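PDB 4N1Y: estrogen receptor from Crassostrea gigas, which probably regulates transcription constitutively, as a nuclear receptor whose ligand-binding domain is thought to have lost its hormone-controlled switch. Local coordinates for residues P32-L41 against L104-E115; A87-L98 against F120-M131. All coordinates share one frame; numbering follows the deposited sequence.

Contact 1: residues P32-L41 against L104-E115; sequences PTKVHLLNSL and LVLDRSSWSTVE
Val-114, at the end of the short helix 108-113, packs against Leu-37 and Leu-38 on the first turns of helix 34-56. Its CG1 branch, anti to the carbonyl carbon (chi1 -65°), meets Leu-37 CB at 3.5 Å, the two side chains crossing at about a right angle. From the neighbouring position Leu-38 reaches the same valine, its CD2 lying 3.8 Å from Val-114 CB. One turn further along the helix the partner changes from helix to strand: Leu-41 CD2 touches Leu-104 CD2 at 3.8 Å. The methyls of Leu-106 extend this apolar seam, CD1 against Leu-41 CD1 and CD2 against Leu-37 CD2.

At the outer border Lys-34 sends a fully extended chain past the backbone of Val-114, and its NZ forms a salt bridge with Glu-115 OE1 at 2.7 Å. The ammonium meets that oxygen from above the carboxylate, 56° out of its plane.

Both helix ends are fixed locally. Thr-33 is the N-cap of helix 34-56, its OG1 accepting from His-36 N at 3.1 Å, while Glu-115 closes helix 108-113 in a Schellman motif. The Trp-111 ring packs on helix 117-132, against Thr-117, and its NE1 donates to Leu-106 O at 2.9 Å, bonding the helix back to the strand before it. The hydroxyl of Ser-40, whose CB lies beside Leu-104, is hydrogen-bonded to His-26.

Lys-34 lies at the start of one helix and Glu-115 just beyond the end of another, places where each charge would probably be disfavoured by its own helix dipole; pairing them is likely to offset that cost.

Contact 2: residues A87-L98 against F120-M131; sequences AFRSIEHGGKSL and FEQVAAVSEQMM
Ala-87, in the last turn of helix 67-89, is a knob in a hole on helix 117-132 formed by Val-123, Val-126, Ser-127 and Met-130, an example of the helix-on-helix packing of the nuclear-receptor ligand-binding domain.

The polar tie lies beside this knob. With chi1 at -169° the hydroxyl swings opposite the backbone N, which carries Ser-127 OG to Ala-87 O at 2.8 Å, on a lone pair in the carbonyl plane. An alanine here lacks the hydroxyl, and Ala-87 O would probably be left without its side-chain donor, the contact losing its one cross-segment hydrogen bond. At the outer side Glu-128 forms a salt bridge with Arg-155 of the second subunit.

A second close backbone approach is made at the type I' turn His-93 to Lys-96, where Gly-95, lacking a side chain, brings its CA to 3.6 Å from Ala-124 O in a CA-H...O contact.

Apolar groups fill both ends. Leu-98 places CD1 3.6 Å from Phe-120 CB and CD2 against Ala-124. Ile-91 divides its branches, CG2 meeting Met-131 CB at 3.9 Å and CD1 resting on Met-130 CB. Met-130 SD lies at the edge of the Phe-88 ring, near its plane, 4.4 Å from Phe-88 CD1.

Overall arrangement
From the N terminus, residues 32-41 open helix 34-56; the chain then runs through helix 67-89 into residues 87-98, turns through the two-stranded antiparallel hairpin 97-99/104-107, and returns in residues 104-115 to close contact 1. Contact 2 starts inside that loop and closes beyond it, at residues 120-131, so the two cross rather than nest. Their centres lie about 16 Å apart, and the hairpin bridges them: Leu-98 of contact 2 pairs with Leu-106 of contact 1 through the backbone. Arg-108 also bonds to Gly-95 O, and Trp-111 packs on Ala-124. Together they join helices 34-56, 67-89 and 117-132 around the hairpin.

Contact 1: residues P32-L41 against L104-E115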
loop_
_atom_site.group_PDB
_atom_site.type_symbol
_atom_site.label_atom_id
_atom_site.label_comp_id
_atom_site.label_asym_id
_atom_site.label_seq_id
_atom_site.Cartn_x
_atom_site.Cartn_y
_atom_site.Cartn_z
ATOM N N PRO B 32 -26.551 -18.478 4.583
ATOM C CA PRO B 32 -25.379 -17.625 4.814
ATOM C C PRO B 32 -25.528 -16.455 5.780
ATOM O O PRO B 32 -25.412 -15.307 5.338
ATOM C CB PRO B 32 -25.068 -17.094 3.408
ATOM C CG PRO B 32 -26.376 -17.098 2.727
ATOM C CD PRO B 32 -27.062 -18.327 3.210
ATOM N N THR B 33 -25.743 -16.727 7.068
ATOM C CA THR B 33 -25.704 -15.639 8.042
ATOM C C THR B 33 -24.281 -15.081 8.143
ATOM O O THR B 33 -23.320 -15.680 7.645
ATOM C CB THR B 33 -26.189 -16.066 9.439
ATOM O OG1 THR B 33 -25.333 -17.090 9.952
ATOM C CG2 THR B 33 -27.605 -16.595 9.383
ATOM N N LYS B 34 -24.160 -13.912 8.763
ATOM C CA LYS B 34 -22.868 -13.271 8.946
ATOM C C LYS B 34 -21.933 -14.220 9.670
ATOM O O LYS B 34 -20.817 -14.492 9.210
ATOM C CB LYS B 34 -23.013 -11.967 9.726
ATOM C CG LYS B 34 -21.695 -11.304 10.050
ATOM C CD LYS B 34 -21.880 -10.029 10.857
ATOM C CE LYS B 34 -20.526 -9.397 11.175
ATOM N NZ LYS B 34 -20.642 -8.302 12.176
ATOM N N VAL B 35 -22.408 -14.738 10.797
ATOM C CA VAL B 35 -21.631 -15.670 11.593
ATOM C C VAL B 35 -21.300 -16.939 10.811
ATOM O O VAL B 35 -20.157 -17.402 10.850
ATOM C CB VAL B 35 -22.367 -16.034 12.888
ATOM C CG1 VAL B 35 -21.715 -17.223 13.559
ATOM C CG2 VAL B 35 -22.368 -14.845 13.818
ATOM N N HIS B 36 -22.268 -17.477 10.069
ATOM C CA HIS B 36 -22.041 -18.739 9.362
ATOM C C HIS B 36 -20.968 -18.648 8.293
ATOM O O HIS B 36 -20.100 -19.522 8.207
ATOM C CB HIS B 36 -23.323 -19.240 8.706
ATOM C CG HIS B 36 -23.190 -20.602 8.101
ATOM N ND1 HIS B 36 -22.651 -21.672 8.786
ATOM C CD2 HIS B 36 -23.517 -21.069 6.872
ATOM C CE1 HIS B 36 -22.654 -22.738 8.006
ATOM N NE2 HIS B 36 -23.175 -22.400 6.840
ATOM N N LEU B 37 -21.007 -17.581 7.503
ATOM C CA LEU B 37 -20.005 -17.379 6.466
ATOM C C LEU B 37 -18.644 -17.080 7.065
ATOM O O LEU B 37 -17.636 -17.661 6.653
ATOM C CB LEU B 37 -20.405 -16.240 5.525
ATOM C CG LEU B 37 -21.585 -16.444 4.571
ATOM C CD1 LEU B 37 -21.848 -15.180 3.779
ATOM C CD2 LEU B 37 -21.299 -17.597 3.631
ATOM N N LEU B 38 -18.614 -16.163 8.026
ATOM C CA LEU B 38 -17.356 -15.749 8.633
ATOM C C LEU B 38 -16.603 -16.880 9.318
ATOM O O LEU B 38 -15.370 -16.892 9.304
ATOM C CB LEU B 38 -17.602 -14.634 9.643
ATOM C CG LEU B 38 -17.836 -13.253 9.048
ATOM C CD1 LEU B 38 -18.022 -12.189 10.134
ATOM C CD2 LEU B 38 -16.684 -12.926 8.137
ATOM N N ASN B 39 -17.315 -17.860 9.874
ATOM C CA ASN B 39 -16.598 -18.942 10.544
ATOM C C ASN B 39 -15.912 -19.797 9.486
ATOM O O ASN B 39 -14.808 -20.286 9.711
ATOM C CB ASN B 39 -17.519 -19.800 11.454
ATOM C CG ASN B 39 -17.818 -19.141 12.821
ATOM O OD1 ASN B 39 -17.056 -18.309 13.306
ATOM N ND2 ASN B 39 -18.926 -19.534 13.441
ATOM N N SER B 40 -16.510 -19.894 8.305
ATOM C CA SER B 40 -15.865 -20.631 7.230
ATOM C C SER B 40 -14.702 -19.807 6.692
ATOM O O SER B 40 -13.603 -20.331 6.521
ATOM C CB SER B 40 -16.849 -20.970 6.111
ATOM O OG SER B 40 -17.834 -21.880 6.563
ATOM N N LEU B 41 -14.933 -18.515 6.464
ATOM C CA LEU B 41 -13.863 -17.632 5.996
ATOM C C LEU B 41 -12.697 -17.571 6.967
ATOM O O LEU B 41 -11.545 -17.634 6.563
ATOM C CB LEU B 41 -14.378 -16.215 5.742
ATOM C CG LEU B 41 -15.343 -16.021 4.570
ATOM C CD1 LEU B 41 -15.834 -14.577 4.513
ATOM C CD2 LEU B 41 -14.680 -16.426 3.246
ATOM N N LEU B 104 -16.428 -22.242 -2.138
ATOM C CA LEU B 104 -16.958 -21.044 -1.508
ATOM C C LEU B 104 -16.771 -19.777 -2.341
ATOM O O LEU B 104 -15.868 -18.975 -2.065
ATOM C CB LEU B 104 -16.302 -20.857 -0.141
ATOM C CG LEU B 104 -16.963 -19.823 0.754
ATOM C CD1 LEU B 104 -18.401 -20.272 0.940
ATOM C CD2 LEU B 104 -16.242 -19.728 2.085
ATOM N N VAL B 105 -17.611 -19.589 -3.353
ATOM C CA VAL B 105 -17.567 -18.363 -4.149
ATOM C C VAL B 105 -18.633 -17.367 -3.691
ATOM O O VAL B 105 -19.824 -17.645 -3.768
ATOM C CB VAL B 105 -17.777 -18.670 -5.628
ATOM C CG1 VAL B 105 -17.656 -17.401 -6.450
ATOM C CG2 VAL B 105 -16.766 -19.702 -6.083
ATOM N N LEU B 106 -18.195 -16.195 -3.248
ATOM C CA LEU B 106 -19.086 -15.175 -2.699
ATOM C C LEU B 106 -19.170 -13.917 -3.563
ATOM O O LEU B 106 -18.154 -13.312 -3.917
ATOM C CB LEU B 106 -18.633 -14.786 -1.295
ATOM C CG LEU B 106 -18.489 -15.906 -0.275
ATOM C CD1 LEU B 106 -18.136 -15.311 1.071
ATOM C CD2 LEU B 106 -19.777 -16.697 -0.192
ATOM N N ASP B 107 -20.388 -13.524 -3.901
ATOM C CA ASP B 107 -20.597 -12.310 -4.677
ATOM C C ASP B 107 -20.949 -11.132 -3.745
ATOM O O ASP B 107 -21.136 -11.332 -2.536
ATOM C CB ASP B 107 -21.697 -12.571 -5.719
ATOM C CG ASP B 107 -21.786 -11.493 -6.785
ATOM O OD1 ASP B 107 -21.166 -10.420 -6.619
ATOM O OD2 ASP B 107 -22.455 -11.757 -7.815
ATOM N N ARG B 108 -21.064 -9.929 -4.328
ATOM C CA ARG B 108 -21.241 -8.656 -3.607
ATOM C C ARG B 108 -22.339 -8.781 -2.570
ATOM O O ARG B 108 -22.279 -8.165 -1.502
ATOM C CB ARG B 108 -21.537 -7.505 -4.576
ATOM C CG ARG B 108 -20.685 -7.621 -5.823
ATOM C CD ARG B 108 -20.503 -6.371 -6.685
ATOM N NE ARG B 108 -19.180 -6.446 -7.301
ATOM C CZ ARG B 108 -18.277 -5.468 -7.331
ATOM N NH1 ARG B 108 -18.536 -4.278 -6.807
ATOM N NH2 ARG B 108 -17.106 -5.688 -7.903
ATOM N N SER B 109 -23.364 -9.544 -2.926
ATOM C CA SER B 109 -24.450 -9.857 -2.023
ATOM C C SER B 109 -23.942 -10.433 -0.707
ATOM O O SER B 109 -24.286 -9.948 0.374
ATOM C CB SER B 109 -25.388 -10.850 -2.694
ATOM O OG SER B 109 -25.491 -10.582 -4.078
ATOM N N SER B 110 -23.095 -11.451 -0.805
ATOM C CA SER B 110 -22.532 -12.069 0.387
ATOM C C SER B 110 -21.628 -11.086 1.132
ATOM O O SER B 110 -21.633 -11.049 2.366
ATOM C CB SER B 110 -21.740 -13.325 0.023
ATOM O OG SER B 110 -22.554 -14.286 -0.620
ATOM N N TRP B 111 -20.878 -10.276 0.382
ATOM C CA TRP B 111 -19.932 -9.349 0.995
ATOM C C TRP B 111 -20.644 -8.427 1.961
ATOM O O TRP B 111 -20.111 -8.084 3.014
ATOM C CB TRP B 111 -19.203 -8.485 -0.042
ATOM C CG TRP B 111 -18.534 -9.221 -1.170
ATOM C CD1 TRP B 111 -18.306 -10.569 -1.268
ATOM C CD2 TRP B 111 -17.971 -8.634 -2.350
ATOM N NE1 TRP B 111 -17.663 -10.858 -2.448
ATOM C CE2 TRP B 111 -17.440 -9.687 -3.129
ATOM C CE3 TRP B 111 -17.873 -7.322 -2.828
ATOM C CZ2 TRP B 111 -16.816 -9.463 -4.361
ATOM C CZ3 TRP B 111 -17.262 -7.102 -4.048
ATOM C CH2 TRP B 111 -16.742 -8.168 -4.802
ATOM N N SER B 112 -21.851 -8.026 1.591
ATOM C CA SER B 112 -22.660 -7.190 2.451
ATOM C C SER B 112 -23.072 -7.936 3.719
ATOM O O SER B 112 -23.069 -7.363 4.805
ATOM C CB SER B 112 -23.880 -6.699 1.691
ATOM O OG SER B 112 -24.176 -7.587 0.629
ATOM N N THR B 113 -23.424 -9.212 3.581
ATOM C CA THR B 113 -23.866 -10.003 4.734
ATOM C C THR B 113 -22.813 -10.061 5.831
ATOM O O THR B 113 -23.143 -9.907 7.013
ATOM C CB THR B 113 -24.227 -11.455 4.349
ATOM O OG1 THR B 113 -25.254 -11.454 3.348
ATOM C CG2 THR B 113 -24.717 -12.215 5.576
ATOM N N VAL B 114 -21.556 -10.267 5.427
ATOM C CA VAL B 114 -20.437 -10.392 6.361
ATOM C C VAL B 114 -19.764 -9.056 6.628
ATOM O O VAL B 114 -18.717 -9.006 7.271
ATOM C CB VAL B 114 -19.356 -11.372 5.856
ATOM C CG1 VAL B 114 -19.915 -12.773 5.770
ATOM C CG2 VAL B 114 -18.810 -10.931 4.503
ATOM N N GLU B 115 -20.339 -7.988 6.085
ATOM C CA GLU B 115 -19.897 -6.635 6.395
ATOM C C GLU B 115 -18.421 -6.411 6.074
ATOM O O GLU B 115 -17.722 -5.718 6.813
ATOM C CB GLU B 115 -20.180 -6.351 7.868
ATOM C CG GLU B 115 -21.643 -6.634 8.218
ATOM C CD GLU B 115 -21.951 -6.510 9.698
ATOM O OE1 GLU B 115 -21.014 -6.257 10.484
ATOM O OE2 GLU B 115 -23.128 -6.712 10.077
#

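Contact 2: residues A87-L98 against F120-M131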
loop_
_atom_site.group_PDB
_atom_site.type_symbol
_atom_site.label_atom_id
_atom_site.label_comp_id
_atom_site.label_asym_id
_atom_site.label_seq_id
_atom_site.Cartn_x
_atom_site.Cartn_y
_atom_site.Cartn_z
ATOM N N ALA B 87 -7.449 -12.969 -4.898
ATOM C CA ALA B 87 -7.609 -12.191 -6.121
ATOM C C ALA B 87 -7.255 -13.027 -7.343
ATOM O O ALA B 87 -7.954 -12.995 -8.352
ATOM C CB ALA B 87 -6.756 -10.932 -6.076
ATOM N N PHE B 88 -6.152 -13.755 -7.258
ATOM C CA PHE B 88 -5.689 -14.533 -8.398
ATOM C C PHE B 88 -6.596 -15.743 -8.588
ATOM O O PHE B 88 -6.892 -16.121 -9.720
ATOM C CB PHE B 88 -4.224 -14.969 -8.230
ATOM C CG PHE B 88 -3.598 -15.498 -9.504
ATOM C CD1 PHE B 88 -3.192 -14.631 -10.511
ATOM C CD2 PHE B 88 -3.450 -16.867 -9.711
ATOM C CE1 PHE B 88 -2.618 -15.114 -11.686
ATOM C CE2 PHE B 88 -2.888 -17.355 -10.886
ATOM C CZ PHE B 88 -2.476 -16.472 -11.875
ATOM N N ARG B 89 -7.028 -16.356 -7.484
ATOM C CA ARG B 89 -8.016 -17.436 -7.556
ATOM C C ARG B 89 -9.292 -16.943 -8.234
ATOM O O ARG B 89 -10.019 -17.726 -8.838
ATOM C CB ARG B 89 -8.354 -17.996 -6.158
ATOM C CG ARG B 89 -7.474 -19.143 -5.668
ATOM C CD ARG B 89 -7.994 -19.753 -4.357
ATOM N NE ARG B 89 -8.114 -18.760 -3.285
ATOM C CZ ARG B 89 -7.148 -18.483 -2.409
ATOM N NH1 ARG B 89 -5.986 -19.120 -2.469
ATOM N NH2 ARG B 89 -7.332 -17.565 -1.469
ATOM N N SER B 90 -9.539 -15.641 -8.149
ATOM C CA SER B 90 -10.804 -15.067 -8.577
ATOM C C SER B 90 -10.756 -14.401 -9.949
ATOM O O SER B 90 -11.732 -13.776 -10.373
ATOM C CB SER B 90 -11.300 -14.076 -7.528
ATOM O OG SER B 90 -11.588 -14.764 -6.322
ATOM N N ILE B 91 -9.621 -14.530 -10.629
ATOM C CA ILE B 91 -9.386 -13.833 -11.893
ATOM C C ILE B 91 -10.459 -14.079 -12.962
ATOM O O ILE B 91 -10.813 -13.152 -13.690
ATOM C CB ILE B 91 -8.017 -14.252 -12.507
ATOM C CG1 ILE B 91 -6.868 -13.522 -11.831
ATOM C CG2 ILE B 91 -7.958 -13.985 -14.016
ATOM C CD1 ILE B 91 -5.602 -13.617 -12.616
ATOM N N GLU B 92 -11.015 -15.292 -13.021
ATOM C CA GLU B 92 -11.994 -15.618 -14.064
ATOM C C GLU B 92 -13.324 -14.919 -13.822
ATOM O O GLU B 92 -14.097 -14.700 -14.752
ATOM C CB GLU B 92 -12.251 -17.126 -14.192
ATOM C CG GLU B 92 -12.961 -17.819 -13.025
ATOM C CD GLU B 92 -12.054 -18.204 -11.859
ATOM O OE1 GLU B 92 -10.872 -17.784 -11.826
ATOM O OE2 GLU B 92 -12.532 -18.963 -10.982
ATOM N N HIS B 93 -13.601 -14.572 -12.575
ATOM C CA HIS B 93 -14.894 -13.990 -12.250
ATOM C C HIS B 93 -14.966 -12.517 -12.642
ATOM O O HIS B 93 -15.983 -11.873 -12.409
ATOM C CB HIS B 93 -15.171 -14.123 -10.757
ATOM C CG HIS B 93 -14.997 -15.511 -10.245
ATOM N ND1 HIS B 93 -16.004 -16.449 -10.278
ATOM C CD2 HIS B 93 -13.933 -16.121 -9.681
ATOM C CE1 HIS B 93 -15.565 -17.581 -9.763
ATOM N NE2 HIS B 93 -14.310 -17.408 -9.393
ATOM N N GLY B 94 -13.883 -11.991 -13.214
ATOM C CA GLY B 94 -13.822 -10.601 -13.631
ATOM C C GLY B 94 -14.456 -9.649 -12.642
ATOM O O GLY B 94 -15.331 -8.851 -13.011
ATOM N N GLY B 95 -14.095 -9.805 -11.368
ATOM C CA GLY B 95 -14.544 -8.876 -10.348
ATOM C C GLY B 95 -15.987 -9.104 -9.912
ATOM O O GLY B 95 -16.555 -8.311 -9.166
ATOM N N LYS B 96 -16.622 -10.158 -10.401
ATOM C CA LYS B 96 -18.027 -10.314 -10.081
ATOM C C LYS B 96 -18.153 -11.072 -8.770
ATOM O O LYS B 96 -19.120 -10.907 -8.044
ATOM C CB LYS B 96 -18.789 -11.012 -11.229
ATOM C CG LYS B 96 -20.166 -11.516 -10.878
ATOM C CD LYS B 96 -20.833 -12.244 -12.029
ATOM C CE LYS B 96 -22.347 -11.926 -12.072
ATOM N NZ LYS B 96 -22.687 -10.522 -12.514
ATOM N N SER B 97 -17.144 -11.866 -8.443
ATOM C CA SER B 97 -17.153 -12.604 -7.188
ATOM C C SER B 97 -15.762 -13.001 -6.760
ATOM O O SER B 97 -14.831 -12.970 -7.559
ATOM C CB SER B 97 -18.024 -13.844 -7.318
ATOM O OG SER B 97 -17.655 -14.601 -8.458
ATOM N N LEU B 98 -15.623 -13.378 -5.493
ATOM C CA LEU B 98 -14.338 -13.831 -4.982
ATOM C C LEU B 98 -14.423 -15.308 -4.630
ATOM O O LEU B 98 -15.323 -15.746 -3.902
ATOM C CB LEU B 98 -13.902 -13.004 -3.776
ATOM C CG LEU B 98 -13.561 -11.569 -4.168
ATOM C CD1 LEU B 98 -13.237 -10.724 -2.955
ATOM C CD2 LEU B 98 -12.420 -11.544 -5.170
ATOM N N PHE B 120 -13.623 -6.445 0.266
ATOM C CA PHE B 120 -13.708 -7.317 -0.905
ATOM C C PHE B 120 -13.877 -6.555 -2.215
ATOM O O PHE B 120 -13.452 -7.031 -3.274
ATOM C CB PHE B 120 -14.837 -8.323 -0.741
ATOM C CG PHE B 120 -14.565 -9.336 0.310
ATOM C CD1 PHE B 120 -13.261 -9.600 0.698
ATOM C CD2 PHE B 120 -15.599 -10.018 0.926
ATOM C CE1 PHE B 120 -12.997 -10.528 1.682
ATOM C CE2 PHE B 120 -15.343 -10.950 1.906
ATOM C CZ PHE B 120 -14.041 -11.206 2.287
ATOM N N GLU B 121 -14.445 -5.354 -2.140
ATOM C CA GLU B 121 -14.590 -4.542 -3.341
ATOM C C GLU B 121 -13.244 -4.107 -3.890
ATOM O O GLU B 121 -13.057 -4.025 -5.094
ATOM C CB GLU B 121 -15.439 -3.315 -3.052
ATOM C CG GLU B 121 -16.893 -3.466 -3.416
ATOM C CD GLU B 121 -17.656 -2.183 -3.186
ATOM O OE1 GLU B 121 -17.084 -1.097 -3.428
ATOM O OE2 GLU B 121 -18.846 -2.256 -2.825
ATOM N N GLN B 122 -12.301 -3.850 -2.998
ATOM C CA GLN B 122 -10.954 -3.516 -3.392
ATOM C C GLN B 122 -10.227 -4.745 -3.974
ATOM O O GLN B 122 -9.562 -4.671 -5.015
ATOM C CB GLN B 122 -10.209 -2.930 -2.200
ATOM C CG GLN B 122 -8.908 -2.243 -2.550
ATOM C CD GLN B 122 -8.370 -1.432 -1.398
ATOM O OE1 GLN B 122 -8.622 -1.744 -0.232
ATOM N NE2 GLN B 122 -7.657 -0.359 -1.714
ATOM N N VAL B 123 -10.356 -5.873 -3.288
ATOM C CA VAL B 123 -9.767 -7.120 -3.760
ATOM C C VAL B 123 -10.298 -7.552 -5.105
ATOM O O VAL B 123 -9.529 -7.863 -6.007
ATOM C CB VAL B 123 -10.003 -8.272 -2.769
ATOM C CG1 VAL B 123 -9.456 -9.563 -3.347
ATOM C CG2 VAL B 123 -9.342 -7.963 -1.437
ATOM N N ALA B 124 -11.625 -7.585 -5.221
ATOM C CA ALA B 124 -12.298 -7.935 -6.470
ATOM C C ALA B 124 -11.832 -7.057 -7.647
ATOM O O ALA B 124 -11.613 -7.560 -8.755
ATOM C CB ALA B 124 -13.786 -7.821 -6.292
ATOM N N ALA B 125 -11.669 -5.754 -7.396
ATOM C CA ALA B 125 -11.172 -4.831 -8.414
ATOM C C ALA B 125 -9.732 -5.168 -8.788
ATOM O O ALA B 125 -9.362 -5.143 -9.960
ATOM C CB ALA B 125 -11.261 -3.386 -7.925
ATOM N N VAL B 126 -8.924 -5.481 -7.781
ATOM C CA VAL B 126 -7.561 -5.898 -8.031
ATOM C C VAL B 126 -7.591 -7.141 -8.909
ATOM O O VAL B 126 -6.822 -7.238 -9.871
ATOM C CB VAL B 126 -6.789 -6.180 -6.718
ATOM C CG1 VAL B 126 -5.588 -7.058 -6.987
ATOM C CG2 VAL B 126 -6.375 -4.871 -6.024
ATOM N N SER B 127 -8.496 -8.071 -8.596
ATOM C CA SER B 127 -8.669 -9.272 -9.411
ATOM C C SER B 127 -8.898 -8.930 -10.887
ATOM O O SER B 127 -8.221 -9.467 -11.775
ATOM C CB SER B 127 -9.834 -10.110 -8.898
ATOM O OG SER B 127 -9.850 -11.384 -9.524
ATOM N N GLU B 128 -9.799 -7.983 -11.132
ATOM C CA GLU B 128 -10.093 -7.557 -12.482
ATOM C C GLU B 128 -8.868 -6.976 -13.176
ATOM O O GLU B 128 -8.652 -7.196 -14.374
ATOM C CB GLU B 128 -11.183 -6.499 -12.490
ATOM C CG GLU B 128 -11.823 -6.361 -13.852
ATOM C CD GLU B 128 -12.666 -5.122 -13.972
ATOM O OE1 GLU B 128 -13.001 -4.530 -12.925
ATOM O OE2 GLU B 128 -12.992 -4.742 -15.119
ATOM N N GLN B 129 -8.061 -6.239 -12.425
ATOM C CA GLN B 129 -6.860 -5.667 -12.993
ATOM C C GLN B 129 -5.867 -6.745 -13.380
ATOM O O GLN B 129 -5.220 -6.646 -14.430
ATOM C CB GLN B 129 -6.227 -4.686 -12.028
ATOM C CG GLN B 129 -7.126 -3.529 -11.741
ATOM C CD GLN B 129 -7.455 -2.754 -12.977
ATOM O OE1 GLN B 129 -6.596 -2.534 -13.826
ATOM N NE2 GLN B 129 -8.714 -2.339 -13.100
ATOM N N MET B 130 -5.777 -7.788 -12.562
ATOM C CA MET B 130 -4.891 -8.904 -12.878
ATOM C C MET B 130 -5.348 -9.572 -14.165
ATOM O O MET B 130 -4.532 -9.944 -15.014
ATOM C CB MET B 130 -4.851 -9.913 -11.744
ATOM C CG MET B 130 -4.323 -9.361 -10.429
ATOM S SD MET B 130 -4.511 -10.641 -9.162
ATOM C CE MET B 130 -3.241 -10.212 -7.987
ATOM N N MET B 131 -6.658 -9.756 -14.279
ATOM C CA MET B 131 -7.258 -10.316 -15.485
ATOM C C MET B 131 -6.906 -9.454 -16.684
ATOM O O MET B 131 -6.522 -9.952 -17.728
ATOM C CB MET B 131 -8.783 -10.430 -15.341
ATOM C CG MET B 131 -9.471 -10.935 -16.592
ATOM S SD MET B 131 -11.259 -10.700 -16.619
ATOM C CE MET B 131 -11.339 -8.918 -16.848
#